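Local structure of Lin2634 protein (Listeria innocua, 3MZO) at residues Y163-A166 / L167-Y171; V56-R59 / A60-K64. The protein is probably a metal-dependent phosphohydrolase of the HD-domain superfamily, related to the 5'-deoxynucleotidase YfbR, and binds calcium ions. One frame throughout, in Å; residues are numbered along the deposited sequence.

Contact 1 of 2, residues Y163-A166 / L167-Y171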
loop_
_atom_site.group_PDB
_atom_site.type_symbol
_atom_site.label_atom_id
_atom_site.label_comp_id
_atom_site.label_asym_id
_atom_site.label_seq_id
_atom_site.Cartn_x
_atom_site.Cartn_y
_atom_site.Cartn_z
ATOM N N TYR B 163 -9.434 -22.030 11.681
ATOM C CA TYR B 163 -9.002 -23.299 11.153
ATOM C C TYR B 163 -9.828 -24.437 11.786
ATOM O O TYR B 163 -10.349 -25.331 11.090
ATOM C CB TYR B 163 -7.500 -23.475 11.441
ATOM C CG TYR B 163 -6.932 -24.809 11.032
ATOM C CD1 TYR B 163 -6.942 -25.893 11.917
ATOM C CD2 TYR B 163 -6.400 -25.000 9.761
ATOM C CE1 TYR B 163 -6.411 -27.128 11.550
ATOM C CE2 TYR B 163 -5.865 -26.229 9.384
ATOM C CZ TYR B 163 -5.884 -27.291 10.279
ATOM O OH TYR B 163 -5.359 -28.507 9.904
ATOM N N SER B 164 -9.979 -24.364 13.107
ATOM C CA SER B 164 -10.710 -25.380 13.850
ATOM C C SER B 164 -12.168 -25.466 13.397
ATOM O O SER B 164 -12.695 -26.564 13.159
ATOM C CB SER B 164 -10.600 -25.089 15.340
ATOM O OG SER B 164 -9.240 -25.130 15.723
ATOM N N GLU B 165 -12.800 -24.307 13.246
ATOM C CA GLU B 165 -14.186 -24.233 12.820
ATOM C C GLU B 165 -14.342 -24.757 11.415
ATOM O O GLU B 165 -15.288 -25.498 11.141
ATOM C CB GLU B 165 -14.711 -22.800 12.894
ATOM C CG GLU B 165 -16.214 -22.612 12.519
ATOM C CD GLU B 165 -16.528 -22.616 10.983
ATOM O OE1 GLU B 165 -15.695 -22.163 10.144
ATOM O OE2 GLU B 165 -17.640 -23.069 10.619
ATOM N N ALA B 166 -13.425 -24.358 10.532
ATOM C CA ALA B 166 -13.475 -24.759 9.140
ATOM C C ALA B 166 -13.312 -26.278 9.025
ATOM O O ALA B 166 -14.152 -26.936 8.412
ATOM C CB ALA B 166 -12.415 -23.979 8.304
ATOM N N LEU B 167 -12.294 -26.854 9.659
ATOM C CA LEU B 167 -12.131 -28.302 9.616
ATOM C C LEU B 167 -13.324 -29.060 10.244
ATOM O O LEU B 167 -13.853 -30.006 9.651
ATOM C CB LEU B 167 -10.805 -28.721 10.259
ATOM C CG LEU B 167 -10.354 -30.173 10.009
ATOM C CD1 LEU B 167 -10.269 -30.579 8.477
ATOM C CD2 LEU B 167 -9.024 -30.376 10.708
ATOM N N ALA B 168 -13.773 -28.616 11.412
ATOM C CA ALA B 168 -14.964 -29.186 12.045
ATOM C C ALA B 168 -16.119 -29.251 11.052
ATOM O O ALA B 168 -16.733 -30.294 10.877
ATOM C CB ALA B 168 -15.364 -28.359 13.269
ATOM N N THR B 169 -16.401 -28.141 10.388
ATOM C CA THR B 169 -17.475 -28.096 9.400
ATOM C C THR B 169 -17.235 -29.044 8.210
ATOM O O THR B 169 -18.124 -29.806 7.847
ATOM C CB THR B 169 -17.686 -26.665 8.915
ATOM O OG1 THR B 169 -17.903 -25.850 10.062
ATOM C CG2 THR B 169 -18.889 -26.536 7.998
ATOM N N ILE B 170 -16.037 -29.032 7.626
ATOM C CA ILE B 170 -15.710 -29.982 6.559
ATOM C C ILE B 170 -16.033 -31.439 6.992
ATOM O O ILE B 170 -16.563 -32.238 6.197
ATOM C CB ILE B 170 -14.215 -29.829 6.114
ATOM C CG1 ILE B 170 -14.018 -28.497 5.396
ATOM C CG2 ILE B 170 -13.790 -30.960 5.191
ATOM C CD1 ILE B 170 -12.574 -28.096 5.193
ATOM N N TYR B 171 -15.738 -31.784 8.245
ATOM C CA TYR B 171 -16.026 -33.139 8.753
ATOM C C TYR B 171 -17.479 -33.505 8.762
ATOM O O TYR B 171 -17.790 -34.682 8.684
ATOM C CB TYR B 171 -15.524 -33.341 10.173
ATOM C CG TYR B 171 -14.206 -34.003 10.201
ATOM C CD1 TYR B 171 -14.089 -35.373 9.943
ATOM C CD2 TYR B 171 -13.057 -33.267 10.462
ATOM C CE1 TYR B 171 -12.856 -35.998 9.953
ATOM C CE2 TYR B 171 -11.817 -33.871 10.478
ATOM C CZ TYR B 171 -11.717 -35.236 10.221
ATOM O OH TYR B 171 -10.468 -35.814 10.256
#

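Contact 2 of 2, residues V56-R59 / A60-K64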
loop_
_atom_site.group_PDB
_atom_site.type_symbol
_atom_site.label_atom_id
_atom_site.label_comp_id
_atom_site.label_asym_id
_atom_site.label_seq_id
_atom_site.Cartn_x
_atom_site.Cartn_y
_atom_site.Cartn_z
ATOM N N VAL B 56 -23.144 -34.557 -11.880
ATOM C CA VAL B 56 -22.890 -33.182 -11.421
ATOM C C VAL B 56 -23.552 -32.223 -12.404
ATOM O O VAL B 56 -23.378 -32.376 -13.597
ATOM C CB VAL B 56 -21.392 -32.894 -11.363
ATOM C CG1 VAL B 56 -21.116 -31.378 -11.058
ATOM C CG2 VAL B 56 -20.721 -33.823 -10.317
ATOM N N ASN B 57 -24.298 -31.246 -11.888
ATOM C CA ASN B 57 -24.817 -30.139 -12.692
ATOM C C ASN B 57 -23.762 -29.032 -12.709
ATOM O O ASN B 57 -23.633 -28.209 -11.752
ATOM C CB ASN B 57 -26.170 -29.673 -12.103
ATOM C CG ASN B 57 -26.825 -28.548 -12.897
ATOM O OD1 ASN B 57 -26.165 -27.764 -13.575
ATOM N ND2 ASN B 57 -28.146 -28.463 -12.794
ATOM N N TRP B 58 -23.008 -28.963 -13.803
ATOM C CA TRP B 58 -21.860 -28.057 -13.815
ATOM C C TRP B 58 -22.233 -26.585 -13.825
ATOM O O TRP B 58 -21.567 -25.757 -13.172
ATOM C CB TRP B 58 -20.878 -28.420 -14.938
ATOM C CG TRP B 58 -20.101 -29.643 -14.553
ATOM C CD1 TRP B 58 -20.461 -30.958 -14.785
ATOM C CD2 TRP B 58 -18.864 -29.688 -13.827
ATOM N NE1 TRP B 58 -19.520 -31.801 -14.243
ATOM C CE2 TRP B 58 -18.527 -31.057 -13.656
ATOM C CE3 TRP B 58 -18.001 -28.711 -13.300
ATOM C CZ2 TRP B 58 -17.359 -31.466 -13.003
ATOM C CZ3 TRP B 58 -16.829 -29.130 -12.640
ATOM C CH2 TRP B 58 -16.530 -30.491 -12.495
ATOM N N ARG B 59 -23.283 -26.241 -14.549
ATOM C CA ARG B 59 -23.747 -24.875 -14.517
ATOM C C ARG B 59 -24.051 -24.484 -13.084
ATOM O O ARG B 59 -23.673 -23.401 -12.673
ATOM C CB ARG B 59 -24.992 -24.679 -15.385
ATOM C CG ARG B 59 -25.392 -23.225 -15.501
ATOM C CD ARG B 59 -26.639 -23.064 -16.368
ATOM N NE ARG B 59 -26.888 -21.660 -16.613
ATOM C CZ ARG B 59 -27.777 -21.179 -17.480
ATOM N NH1 ARG B 59 -28.504 -22.004 -18.217
ATOM N NH2 ARG B 59 -27.914 -19.864 -17.633
ATOM N N ALA B 60 -24.705 -25.378 -12.328
ATOM C CA ALA B 60 -25.073 -25.095 -10.943
ATOM C C ALA B 60 -23.834 -25.015 -10.060
ATOM O O ALA B 60 -23.727 -24.135 -9.232
ATOM C CB ALA B 60 -26.093 -26.146 -10.385
ATOM N N LEU B 61 -22.873 -25.912 -10.269
ATOM C CA LEU B 61 -21.667 -25.911 -9.461
ATOM C C LEU B 61 -20.921 -24.607 -9.615
ATOM O O LEU B 61 -20.575 -23.973 -8.623
ATOM C CB LEU B 61 -20.770 -27.098 -9.830
ATOM C CG LEU B 61 -19.419 -27.259 -9.135
ATOM C CD1 LEU B 61 -18.968 -28.707 -9.263
ATOM C CD2 LEU B 61 -18.376 -26.322 -9.731
ATOM N N TYR B 62 -20.671 -24.218 -10.850
ATOM C CA TYR B 62 -19.902 -23.010 -11.131
ATOM C C TYR B 62 -20.624 -21.742 -10.728
ATOM O O TYR B 62 -20.010 -20.837 -10.152
ATOM C CB TYR B 62 -19.559 -22.916 -12.616
ATOM C CG TYR B 62 -18.384 -23.765 -13.048
ATOM C CD1 TYR B 62 -17.085 -23.538 -12.560
ATOM C CD2 TYR B 62 -18.552 -24.749 -13.996
ATOM C CE1 TYR B 62 -15.997 -24.324 -13.009
ATOM C CE2 TYR B 62 -17.499 -25.521 -14.442
ATOM C CZ TYR B 62 -16.240 -25.329 -13.962
ATOM O OH TYR B 62 -15.251 -26.130 -14.484
ATOM N N GLU B 63 -21.895 -21.644 -11.078
ATOM C CA GLU B 63 -22.651 -20.447 -10.759
ATOM C C GLU B 63 -22.774 -20.214 -9.237
ATOM O O GLU B 63 -22.701 -19.081 -8.795
ATOM C CB GLU B 63 -24.009 -20.407 -11.484
ATOM C CG GLU B 63 -25.059 -21.255 -10.917
ATOM C CD GLU B 63 -26.295 -21.400 -11.835
ATOM O OE1 GLU B 63 -26.348 -20.823 -12.963
ATOM O OE2 GLU B 63 -27.221 -22.098 -11.385
ATOM N N LYS B 64 -22.921 -21.270 -8.449
ATOM C CA LYS B 64 -22.952 -21.123 -6.999
ATOM C C LYS B 64 -21.607 -20.630 -6.458
ATOM O O LYS B 64 -21.568 -19.669 -5.676
ATOM C CB LYS B 64 -23.329 -22.454 -6.318
ATOM C CG LYS B 64 -24.779 -22.845 -6.462
ATOM C CD LYS B 64 -25.001 -24.333 -6.085
ATOM C CE LYS B 64 -26.490 -24.710 -6.099
ATOM N NZ LYS B 64 -27.246 -23.954 -5.095
HETATM O O HOH W 1 -25.172 -19.676 -15.181
#

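Contact 1 of 2, residues Y163-A166 / L167-Y171
Glu-165 and Thr-169 sit one turn apart on helix 158-172, and the glutamate chain slants across the threonine, bringing their polar ends together. The glutamate chain leaves with CG anti to the backbone N (chi1 -177°) and then bends at chi2 (-78°), which carries the carboxylate along the helix to the threonine hydroxyl. Thr-169 OG1 lies 2.8 Å from Glu-165 OE2 and 2.9 Å from the carbonyl oxygen, Glu-165 O; its one proton can serve either acceptor. The hydroxyl reaches both because chi1 (-54°) sets it beside its own backbone N, facing the preceding turn. That carbonyl also accepts the helical bond from Thr-169 N at 3.0 Å. The other carboxylate oxygen, Glu-165 OE1, pairs with Lys-139 of helix 129-151.

Tyr-163 and Leu-167 instead run side by side in the same direction. The leucine methyl CD2 approaches the phenol obliquely, 4.3 Å from Tyr-163 CE1, and both side chains pack on Leu-143 of helix 129-151 and Leu-187 of helix 177-191, while Tyr-163 OH bonds to Thr-205 of helix 201-211. Leu-167 N donates to Tyr-163 O at 2.9 Å in the regular helical pattern. Ile-170 lays CG1 3.4 Å from Ala-166 O, the acceptor of its own amide.

The helix is thus amphipathic: an apolar side is buried among three helices, and a polar one places two acceptors, a carboxylate oxygen and a main-chain carbonyl, round one hydroxyl. Lys-139 probably offsets the carboxylate charge, favouring an ionised Glu-165 beside Thr-169.

Contact 2 of 2, residues V56-R59 / A60-K64
Asn-57 caps the N-terminus of helix 58-67: its OD1 accepts from Ala-60 N at 3.1 Å, the side-chain bond of an N-cap. The donor nitrogen sits above the side-chain carbonyl plane, 57° out of it and not on a lone pair, and Ala-60 CB rests against Asn-57 CG. The first helical turn closes as Leu-61 N donates to Asn-57 O at 2.8 Å.

Hydrophobic contacts follow on one side. Leu-61 CD1 touches Val-56 CG1 at 3.9 Å, and both methyls lie over the same face of the Trp-58 indole, towards its rim. Tyr-62 approaches that indole at its edge instead, with CE2 3.4 Å from Trp-58 CE3; the Tyr-62 ring and the six-membered ring of the indole are inclined at 43°, an oblique pair. The phenol folds beside its own backbone N towards the preceding turn, bringing CD2 close to Trp-58 O.

On the polar side, Arg-59 stretches out from CG to NE, and Glu-63 crosses it. The glutamate CG occupies the crowded position between backbone N and carbonyl carbon (chi1 77°), which lays the chain against Arg-59 O and brings the carboxylate near the arginine. The direct salt bridge, Arg-59 NE to Glu-63 OE1, is long at 3.8 Å, and a water reinforces it.

Outside this shell, His-119 holds Glu-63 OE2 and Gln-43 holds Tyr-62 OH. In the second subunit, Glu-50 pairs with Arg-59 NH1, Trp-58 makes a cation-pi contact with Arg-59 of that subunit and Arg-59 one with its Trp-58, and the two Tyr-62 rings meet. The bridging water lies in the guanidinium plane, accepting from Arg-59 NE at 3.0 Å and donating to Glu-63 OE1 at 2.8 Å.

In the fold
Contacts 1 and 2 sit on separate helices of an all-helical HD-domain fold, their centres 24 Å apart and their nearest atoms about 15 Å apart. Helix 129-151 joins them: it packs on both and carries Asp-138, a calcium ligand with His-34, His-68 and Asp-69. In contact 1 the side chain of Glu-165 is about 9 Å from that of Asp-138 and about 10 Å from a calcium ion. Helix 58-67, which contact 2 opens, leads directly into His-68 and Asp-69, yet the side chain of Glu-63 stays about 13 Å from calcium. Contact 2 also faces another subunit, whereas contact 1 touches no other chain of the assembly.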